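Local coordinates for protein cellulase (Bacteroides salanitronis, PDB 6WQY) that probably hydrolyses the internal beta-1,4-glucosidic bonds of cellulose, as a broad-specificity endoglucanase whose glycoside hydrolase family 5 catalytic domain makes up this chain, at residues V79-H84 against H120-N125; P89-D94 against K146-A151; E170-I175 against E198-F203. All blocks are in the same frame, centred on the assembly; numbering follows the deposited sequence. Where two conformers were deposited one is given.

Contact 1 (V79-H84 against H120-N125); sequences VTWLGH and HHDGAN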
loop_
_atom_site.group_PDB
_atom_site.type_symbol
_atom_site.label_atom_id
_atom_site.label_comp_id
_atom_site.label_asym_id
_atom_site.label_seq_id
_atom_site.Cartn_x
_atom_site.Cartn_y
_atom_site.Cartn_z
ATOM N N VAL A 79 4.432 -6.136 5.487
ATOM C CA VAL A 79 5.276 -7.045 6.260
ATOM C C VAL A 79 6.399 -6.234 6.898
ATOM O O VAL A 79 7.207 -5.623 6.189
ATOM C CB VAL A 79 5.889 -8.173 5.413
ATOM C CG1 VAL A 79 6.722 -9.086 6.320
ATOM C CG2 VAL A 79 4.822 -8.967 4.689
ATOM N N THR A 80 6.455 -6.258 8.226
ATOM C CA THR A 80 7.590 -5.746 8.978
ATOM C C THR A 80 8.541 -6.902 9.250
ATOM O O THR A 80 8.110 -7.983 9.664
ATOM C CB THR A 80 7.100 -5.113 10.274
ATOM O OG1 THR A 80 6.344 -3.951 9.925
ATOM C CG2 THR A 80 8.245 -4.725 11.198
ATOM N N TRP A 81 9.844 -6.678 9.015
ATOM C CA TRP A 81 10.841 -7.734 9.076
ATOM C C TRP A 81 11.773 -7.553 10.267
ATOM O O TRP A 81 12.717 -8.341 10.442
ATOM C CB TRP A 81 11.645 -7.794 7.770
ATOM C CG TRP A 81 10.797 -7.981 6.536
ATOM C CD1 TRP A 81 10.161 -7.006 5.839
ATOM C CD2 TRP A 81 10.492 -9.210 5.857
ATOM N NE1 TRP A 81 9.487 -7.534 4.764
ATOM C CE2 TRP A 81 9.677 -8.884 4.754
ATOM C CE3 TRP A 81 10.823 -10.550 6.069
ATOM C CZ2 TRP A 81 9.189 -9.846 3.877
ATOM C CZ3 TRP A 81 10.331 -11.500 5.193
ATOM C CH2 TRP A 81 9.534 -11.142 4.109
ATOM N N LEU A 82 11.541 -6.517 11.071
ATOM C CA LEU A 82 12.364 -6.216 12.228
ATOM C C LEU A 82 12.482 -7.433 13.133
ATOM O O LEU A 82 11.508 -8.132 13.412
ATOM C CB LEU A 82 11.734 -5.053 13.005
ATOM C CG LEU A 82 11.732 -3.703 12.286
ATOM C CD1 LEU A 82 10.888 -2.702 13.076
ATOM C CD2 LEU A 82 13.130 -3.193 12.086
ATOM N N GLY A 83 13.700 -7.685 13.594
ATOM C CA GLY A 83 13.969 -8.803 14.462
ATOM C C GLY A 83 14.061 -10.142 13.777
ATOM O O GLY A 83 14.300 -11.149 14.456
ATOM N N HIS A 84 13.915 -10.197 12.461
ATOM C CA HIS A 84 13.973 -11.435 11.697
ATOM C C HIS A 84 15.014 -11.392 10.588
ATOM O O HIS A 84 14.955 -12.211 9.656
ATOM C CB HIS A 84 12.603 -11.770 11.117
ATOM C CG HIS A 84 11.614 -12.165 12.149
ATOM N ND1 HIS A 84 11.881 -13.129 13.100
ATOM C CD2 HIS A 84 10.341 -11.777 12.360
ATOM C CE1 HIS A 84 10.815 -13.302 13.863
ATOM N NE2 HIS A 84 9.867 -12.496 13.435
ATOM N N HIS A 120 7.791 -2.988 5.458
ATOM C CA HIS A 120 6.849 -2.024 6.023
ATOM C C HIS A 120 7.511 -1.226 7.135
ATOM O O HIS A 120 8.225 -0.246 6.844
ATOM C CB HIS A 120 5.526 -2.710 6.393
ATOM C CG HIS A 120 4.363 -1.785 6.455
ATOM N ND1 HIS A 120 3.681 -1.377 5.323
ATOM C CD2 HIS A 120 3.749 -1.215 7.519
ATOM C CE1 HIS A 120 2.675 -0.609 5.713
ATOM N NE2 HIS A 120 2.697 -0.484 7.036
ATOM N N HIS A 121 7.289 -1.551 8.421
ATOM C CA HIS A 121 7.759 -0.657 9.494
ATOM C C HIS A 121 9.266 -0.698 9.722
ATOM O O HIS A 121 9.767 0.102 10.517
ATOM C CB HIS A 121 6.974 -0.866 10.776
ATOM C CG HIS A 121 5.575 -0.356 10.699
ATOM N ND1 HIS A 121 5.253 0.845 10.101
ATOM C CD2 HIS A 121 4.412 -0.893 11.151
ATOM C CE1 HIS A 121 3.945 1.022 10.203
ATOM N NE2 HIS A 121 3.408 -0.013 10.839
ATOM N N ASP A 122 10.006 -1.538 9.005
ATOM C CA ASP A 122 11.455 -1.361 8.970
ATOM C C ASP A 122 11.827 0.068 8.618
ATOM O O ASP A 122 12.872 0.560 9.044
ATOM C CB ASP A 122 12.078 -2.284 7.923
ATOM C CG ASP A 122 11.818 -3.750 8.191
ATOM O OD1 ASP A 122 10.622 -4.134 8.197
ATOM O OD2 ASP A 122 12.803 -4.517 8.366
ATOM N N GLY A 123 11.004 0.735 7.812
ATOM C CA GLY A 123 11.230 2.100 7.421
ATOM C C GLY A 123 10.524 3.133 8.261
ATOM O O GLY A 123 10.557 4.317 7.894
ATOM N N ALA A 124 9.883 2.764 9.366
ATOM C CA ALA A 124 9.091 3.737 10.110
ATOM C C ALA A 124 9.976 4.840 10.671
ATOM O O ALA A 124 10.882 4.583 11.470
ATOM C CB ALA A 124 8.322 3.052 11.230
ATOM N N ASN A 125 9.705 6.075 10.242
ATOM C CA ASN A 125 10.268 7.288 10.829
ATOM C C ASN A 125 11.786 7.368 10.741
ATOM O O ASN A 125 12.397 8.167 11.446
ATOM C CB ASN A 125 9.834 7.449 12.282
ATOM C CG ASN A 125 8.348 7.289 12.459
ATOM O OD1 ASN A 125 7.558 7.687 11.590
ATOM N ND2 ASN A 125 7.949 6.669 13.565
#

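Contact 2 (P89-D94 against K146-A151); sequences PDYTID and KAQLAA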
loop_
_atom_site.group_PDB
_atom_site.type_symbol
_atom_site.label_atom_id
_atom_site.label_comp_id
_atom_site.label_asym_id
_atom_site.label_seq_id
_atom_site.Cartn_x
_atom_site.Cartn_y
_atom_site.Cartn_z
ATOM N N PRO A 89 27.232 -9.550 6.071
ATOM C CA PRO A 89 26.776 -9.090 4.760
ATOM C C PRO A 89 25.568 -9.844 4.206
ATOM O O PRO A 89 25.020 -9.449 3.180
ATOM C CB PRO A 89 27.990 -9.363 3.865
ATOM C CG PRO A 89 28.582 -10.596 4.467
ATOM C CD PRO A 89 28.408 -10.441 5.959
ATOM N N ASP A 90 25.170 -10.936 4.853
ATOM C CA ASP A 90 24.140 -11.779 4.264
ATOM C C ASP A 90 22.731 -11.290 4.560
ATOM O O ASP A 90 21.830 -11.529 3.757
ATOM C CB ASP A 90 24.305 -13.216 4.755
ATOM C CG ASP A 90 25.635 -13.818 4.341
ATOM O OD1 ASP A 90 25.965 -13.756 3.136
ATOM O OD2 ASP A 90 26.353 -14.333 5.221
ATOM N N TYR A 91 22.519 -10.619 5.685
ATOM C CA TYR A 91 21.192 -10.161 6.077
ATOM C C TYR A 91 20.163 -11.278 5.906
ATOM O O TYR A 91 19.111 -11.103 5.300
ATOM C CB TYR A 91 20.796 -8.915 5.289
ATOM C CG TYR A 91 21.749 -7.753 5.451
ATOM C CD1 TYR A 91 21.722 -6.980 6.592
ATOM C CD2 TYR A 91 22.656 -7.423 4.452
ATOM C CE1 TYR A 91 22.571 -5.889 6.745
ATOM C CE2 TYR A 91 23.501 -6.332 4.585
ATOM C CZ TYR A 91 23.453 -5.574 5.736
ATOM O OH TYR A 91 24.297 -4.488 5.868
ATOM N N THR A 92 20.473 -12.439 6.474
ATOM C CA THR A 92 19.649 -13.620 6.251
ATOM C C THR A 92 18.309 -13.466 6.949
ATOM O O THR A 92 18.244 -13.140 8.145
ATOM C CB THR A 92 20.370 -14.862 6.779
ATOM O OG1 THR A 92 21.599 -14.995 6.070
ATOM C CG2 THR A 92 19.514 -16.102 6.598
ATOM N N ILE A 93 17.235 -13.724 6.215
ATOM C CA ILE A 93 15.891 -13.651 6.783
ATOM C C ILE A 93 15.549 -14.971 7.462
ATOM O O ILE A 93 15.738 -16.051 6.887
ATOM C CB ILE A 93 14.845 -13.320 5.704
ATOM C CG1 ILE A 93 15.146 -11.977 5.047
ATOM C CG2 ILE A 93 13.443 -13.317 6.310
ATOM C CD1 ILE A 93 14.272 -11.646 3.866
ATOM N N ASP A 94 15.039 -14.903 8.697
ATOM C CA ASP A 94 14.625 -16.110 9.410
ATOM C C ASP A 94 13.652 -16.926 8.561
ATOM O O ASP A 94 12.641 -16.406 8.085
ATOM C CB ASP A 94 13.946 -15.713 10.721
ATOM C CG ASP A 94 13.312 -16.894 11.418
ATOM O OD1 ASP A 94 14.072 -17.673 12.028
ATOM O OD2 ASP A 94 12.063 -17.042 11.340
ATOM N N LYS A 146 21.448 0.064 1.206
ATOM C CA LYS A 146 21.281 -0.576 -0.091
ATOM C C LYS A 146 21.664 -2.049 -0.038
ATOM O O LYS A 146 20.994 -2.890 -0.651
ATOM C CB LYS A 146 22.104 0.157 -1.141
ATOM C CG LYS A 146 21.566 1.546 -1.482
ATOM C CD LYS A 146 22.501 2.255 -2.442
ATOM C CE LYS A 146 21.993 3.617 -2.845
ATOM N NZ LYS A 146 22.951 4.328 -3.747
ATOM N N ALA A 147 22.736 -2.382 0.673
ATOM C CA ALA A 147 23.150 -3.778 0.756
ATOM C C ALA A 147 22.072 -4.623 1.424
ATOM O O ALA A 147 21.780 -5.740 0.989
ATOM C CB ALA A 147 24.460 -3.897 1.529
ATOM N N GLN A 148 21.475 -4.101 2.496
ATOM C CA GLN A 148 20.416 -4.833 3.187
ATOM C C GLN A 148 19.163 -4.943 2.316
ATOM O O GLN A 148 18.540 -6.013 2.241
ATOM C CB GLN A 148 20.114 -4.174 4.532
ATOM C CG GLN A 148 19.045 -4.917 5.301
ATOM C CD GLN A 148 19.011 -4.613 6.776
ATOM O OE1 GLN A 148 19.850 -3.893 7.303
ATOM N NE2 GLN A 148 18.044 -5.196 7.466
ATOM N N LEU A 149 18.789 -3.847 1.651
ATOM C CA LEU A 149 17.630 -3.865 0.764
ATOM C C LEU A 149 17.806 -4.899 -0.345
ATOM O O LEU A 149 16.882 -5.665 -0.651
ATOM C CB LEU A 149 17.436 -2.464 0.188
ATOM C CG LEU A 149 16.166 -2.180 -0.599
ATOM C CD1 LEU A 149 14.941 -2.205 0.294
ATOM C CD2 LEU A 149 16.310 -0.828 -1.278
ATOM N N ALA A 150 18.986 -4.938 -0.960
ATOM C CA ALA A 150 19.227 -5.875 -2.048
ATOM C C ALA A 150 19.250 -7.308 -1.528
ATOM O O ALA A 150 18.698 -8.217 -2.165
ATOM C CB ALA A 150 20.548 -5.532 -2.742
ATOM N N ALA A 151 19.882 -7.542 -0.378
ATOM C CA ALA A 151 19.979 -8.903 0.146
ATOM C C ALA A 151 18.607 -9.418 0.569
ATOM O O ALA A 151 18.263 -10.575 0.303
ATOM C CB ALA A 151 20.952 -8.956 1.320
#

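Contact 3 (E170-I175 against E198-F203); sequences EAMNEI and EWNQVF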
loop_
_atom_site.group_PDB
_atom_site.type_symbol
_atom_site.label_atom_id
_atom_site.label_comp_id
_atom_site.label_asym_id
_atom_site.label_seq_id
_atom_site.Cartn_x
_atom_site.Cartn_y
_atom_site.Cartn_z
ATOM N N GLU A 170 6.338 -4.663 -3.495
ATOM C CA GLU A 170 6.401 -3.217 -3.269
ATOM C C GLU A 170 7.646 -2.931 -2.431
ATOM O O GLU A 170 7.804 -3.485 -1.347
ATOM C CB GLU A 170 5.133 -2.774 -2.542
ATOM C CG GLU A 170 5.126 -1.335 -2.087
ATOM C CD GLU A 170 3.919 -1.044 -1.221
ATOM O OE1 GLU A 170 2.776 -0.978 -1.778
ATOM O OE2 GLU A 170 4.083 -0.915 0.009
ATOM N N ALA A 171 8.524 -2.060 -2.934
ATOM C CA ALA A 171 9.891 -1.955 -2.426
ATOM C C ALA A 171 9.942 -1.672 -0.936
ATOM O O ALA A 171 10.783 -2.234 -0.220
ATOM C CB ALA A 171 10.586 -0.815 -3.159
ATOM N N MET A 172 9.120 -0.720 -0.486
ATOM C CA MET A 172 9.106 -0.211 0.883
ATOM C C MET A 172 7.829 0.594 1.027
ATOM O O MET A 172 7.031 0.696 0.086
ATOM C CB MET A 172 10.368 0.569 1.221
ATOM C CG MET A 172 10.634 1.762 0.382
ATOM S SD MET A 172 12.390 2.232 0.410
ATOM C CE MET A 172 12.999 1.093 -0.838
ATOM N N ASN A 173 7.624 1.144 2.231
ATOM C CA ASN A 173 6.348 1.736 2.621
ATOM C C ASN A 173 6.400 3.262 2.587
ATOM O O ASN A 173 6.299 3.844 1.498
ATOM C CB ASN A 173 5.902 1.162 3.972
ATOM C CG ASN A 173 4.559 1.692 4.383
ATOM O OD1 ASN A 173 3.663 1.795 3.547
ATOM N ND2 ASN A 173 4.413 2.060 5.649
ATOM N N GLU A 174 6.560 3.911 3.748
ATOM C CA GLU A 174 6.471 5.364 3.892
ATOM C C GLU A 174 7.815 5.867 4.386
ATOM O O GLU A 174 8.137 5.765 5.569
ATOM C CB GLU A 174 5.362 5.742 4.873
ATOM C CG GLU A 174 3.985 5.445 4.353
ATOM C CD GLU A 174 2.857 5.843 5.280
ATOM O OE1 GLU A 174 3.117 6.124 6.481
ATOM O OE2 GLU A 174 1.681 5.913 4.824
ATOM N N ILE A 175 8.611 6.389 3.474
ATOM C CA ILE A 175 9.979 6.795 3.769
ATOM C C ILE A 175 10.015 8.298 4.023
ATOM O O ILE A 175 9.616 9.108 3.171
ATOM C CB ILE A 175 10.910 6.394 2.616
ATOM C CG1 ILE A 175 10.893 4.863 2.418
ATOM C CG2 ILE A 175 12.317 6.925 2.855
ATOM C CD1 ILE A 175 11.263 4.036 3.641
ATOM N N GLU A 198 17.282 6.212 -5.655
ATOM C CA GLU A 198 18.347 5.224 -5.762
ATOM C C GLU A 198 17.937 3.904 -5.122
ATOM O O GLU A 198 18.229 2.824 -5.661
ATOM C CB GLU A 198 19.627 5.734 -5.075
ATOM C CG GLU A 198 20.295 6.916 -5.738
ATOM C CD GLU A 198 21.451 7.533 -4.932
ATOM O OE1 GLU A 198 21.925 6.941 -3.922
ATOM O OE2 GLU A 198 21.905 8.641 -5.325
ATOM N N TRP A 199 17.297 3.966 -3.951
ATOM C CA TRP A 199 16.867 2.749 -3.276
ATOM C C TRP A 199 15.866 1.972 -4.113
ATOM O O TRP A 199 15.934 0.735 -4.193
ATOM C CB TRP A 199 16.233 3.096 -1.934
ATOM C CG TRP A 199 17.178 3.591 -0.880
ATOM C CD1 TRP A 199 18.529 3.712 -0.952
ATOM C CD2 TRP A 199 16.802 4.030 0.425
ATOM N NE1 TRP A 199 19.017 4.192 0.252
ATOM C CE2 TRP A 199 17.966 4.404 1.105
ATOM C CE3 TRP A 199 15.576 4.137 1.078
ATOM C CZ2 TRP A 199 17.939 4.879 2.422
ATOM C CZ3 TRP A 199 15.548 4.610 2.372
ATOM C CH2 TRP A 199 16.719 4.962 3.030
ATOM N N ASN A 200 14.919 2.675 -4.742
ATOM C CA ASN A 200 13.966 1.979 -5.592
ATOM C C ASN A 200 14.676 1.284 -6.746
ATOM O O ASN A 200 14.291 0.173 -7.141
ATOM C CB ASN A 200 12.896 2.938 -6.103
ATOM C CG ASN A 200 11.840 3.250 -5.054
ATOM O OD1 ASN A 200 11.598 2.458 -4.136
ATOM N ND2 ASN A 200 11.185 4.397 -5.208
ATOM N N GLN A 201 15.707 1.924 -7.302
ATOM C CA GLN A 201 16.476 1.289 -8.371
ATOM C C GLN A 201 17.193 0.036 -7.875
ATOM O O GLN A 201 17.247 -0.981 -8.580
ATOM C CB GLN A 201 17.487 2.275 -8.957
ATOM C CG GLN A 201 18.213 1.738 -10.185
ATOM C CD GLN A 201 17.284 1.640 -11.371
ATOM O OE1 GLN A 201 16.874 2.656 -11.928
ATOM N NE2 GLN A 201 16.912 0.424 -11.747
ATOM N N VAL A 202 17.764 0.093 -6.670
ATOM C CA VAL A 202 18.415 -1.078 -6.081
ATOM C C VAL A 202 17.436 -2.236 -5.947
ATOM O O VAL A 202 17.771 -3.389 -6.249
ATOM C CB VAL A 202 19.054 -0.701 -4.729
ATOM C CG1 VAL A 202 19.439 -1.945 -3.940
ATOM C CG2 VAL A 202 20.263 0.206 -4.938
ATOM N N PHE A 203 16.226 -1.946 -5.465
ATOM C CA PHE A 203 15.173 -2.954 -5.353
ATOM C C PHE A 203 14.839 -3.561 -6.703
ATOM O O PHE A 203 14.826 -4.791 -6.848
ATOM C CB PHE A 203 13.938 -2.296 -4.717
ATOM C CG PHE A 203 12.620 -2.944 -5.050
ATOM C CD1 PHE A 203 12.213 -4.125 -4.442
ATOM C CD2 PHE A 203 11.767 -2.342 -5.949
ATOM C CE1 PHE A 203 10.976 -4.686 -4.742
ATOM C CE2 PHE A 203 10.536 -2.905 -6.246
ATOM C CZ PHE A 203 10.141 -4.071 -5.624
#

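Contact 1 (V79-H84 against H120-N125)
Asp122 reaches across to the backbone of Thr80, Trp81 and Leu82, tying together the loops that follow barrel strands 74-77 and 114-118. From CB its chain turns so that CG stands anti to its own carbonyl carbon (chi1 -60°). This brings the carboxylate carbon CG within 3.6 Å of Trp81 N. At the tip the two oxygens part company. OD1 takes the Trp81 N-H through its syn lone pair, with Trp81 N and Asp122 OD1 2.8 Å apart and the bond almost straight at 174°; the same oxygen lies near the plane of the indole, at its edge. OD2 rests 3.5 Å from Trp81 CB and accepts the indole N-H of Trp129. A short, two-pronged acid therefore suits the place, serving a main-chain and a side-chain donor at once.

Thr80 gives the reverse link. Its OG1 receives His121 N at 3.0 Å, and hydrogen-bonds to Asp42 O as well. A more bent backbone bond from His120 N to Val79 O, 2.8 Å long, closes the row. Leu82 adds an apolar flank, its CD2 4.0 Å from Asp122 OD2.

Although buried, the carboxylate accepts an N-H at each oxygen, which is likely to favour the ionised form; of these two donors Trp81 N joins the loops, while Trp129 steadies the carboxylate within its own loop.

Contact 2 (P89-D94 against K146-A151)
Tyr91 lies flat on the side of helix 139-159, where the loop between strand 74-77 and helix 95-110 of this TIM barrel, a (beta/alpha)8 fold, folds over a neighbouring outer helix. The main interaction is CH-pi. Gln148 CB sits 3.7 Å from the centroid of the Tyr91 ring and only 9° off its normal, so the methylene stands over the middle of the face. Beyond it the glutamine runs out extended, with CG anti to the backbone N (chi1 -179°), and crosses the tyrosine at about a right angle. CG also lies over the face, and the amide passes beyond the rim, its plane 19° from that of the ring, with Gln148 OE1 3.4 Å from Tyr91 CE1. A long chain ending in a flat group suits this position, since its two methylenes cover the face and the amide continues past the CD1-CE1 edge.

Apolar packing completes the patch. Ala147 and Ala151, one helical turn apart, present methyls small enough to let the ring settle close: Ala147 CB is 4.0 Å from Tyr91 CE2, and Ala151 CB is 3.9 Å from Tyr91 CD2. An alanine in place of Tyr91 would probably leave the Gln148 methylenes without the ring they lie on and open a gap between the loop and the two small methyls.

No hydrogen bond crosses between 89-94 and 146-151; farther along the same helix, Gln155 binds both Tyr91 O and Ile93 N, holding the main chain on each side of Thr92. At the end of the loop, Asp94 takes the N-cap position of helix 95-110. The Ala151 methyl also touches the loop backbone, its CB 3.7 Å from Asp90 O.

Contact 3 (E170-I175 against E198-F203)
Ala171 is the small bump that fits against the flat face of Phe203. Its CB lies 3.6 Å from the Phe203 ring centroid and 19° off the normal, a CH-pi contact displaced toward Phe203 CD2, which is 3.4 Å from Ala171 CB. The ring reaches beneath the loop because Phe203 CG is anti to its backbone N (chi1 155°). Alanine's short side chain lets the backbone come close, Ala171 CA being 3.7 Å from Phe203 CE1.

Met172 fills the next hollow, between Trp199 and Asn200. With CG between backbone N and carbonyl carbon (chi1 60°), the chain brings SD to the edge of the indole, 3.8 Å from Trp199 CE3, in a Met-aromatic contact. The bend at chi3 turns the terminal methyl in beside Trp199 CB, with Met172 CE 3.8 Å from Asn200 OD1. That amide oxygen is buried without a polar partner, while ND2 bonds to Pro222 O. Ile175 CG2 comes obliquely to the six-membered ring, 4.0 Å from Trp199 CZ3.

The loop after strand 167-170 thus packs onto the next helix of the (beta/alpha)8 barrel, 191-209. Strand 219-222 adjoins Phe203 and Asn200; helices 139-159 and 132-135 border Trp199, whose NE1 bonds to Asn142.

The three contacts form a connected patch of one (beta/alpha)8 barrel, their centres 13 to 14 Å apart. Contacts 1 and 2 interlock along the chain, because their segments alternate; contact 3 follows both. The loop between strand 74-77 and helix 95-110 supplies a segment to each of contacts 1 and 2, which meet through His84 O and Asp94 N, 2.9 Å apart. Contact 2 passes to contact 3 from helix 139-159 to helix 191-209, through a salt bridge of Lys146 NZ with Glu198 OE1. Contacts 1 and 3 touch where His120 packs on Asn173. Contact 1 joins two loops, and contacts 2 and 3 seat the loops after strands 74-77 and 167-170 on helices 139-159 and 191-209.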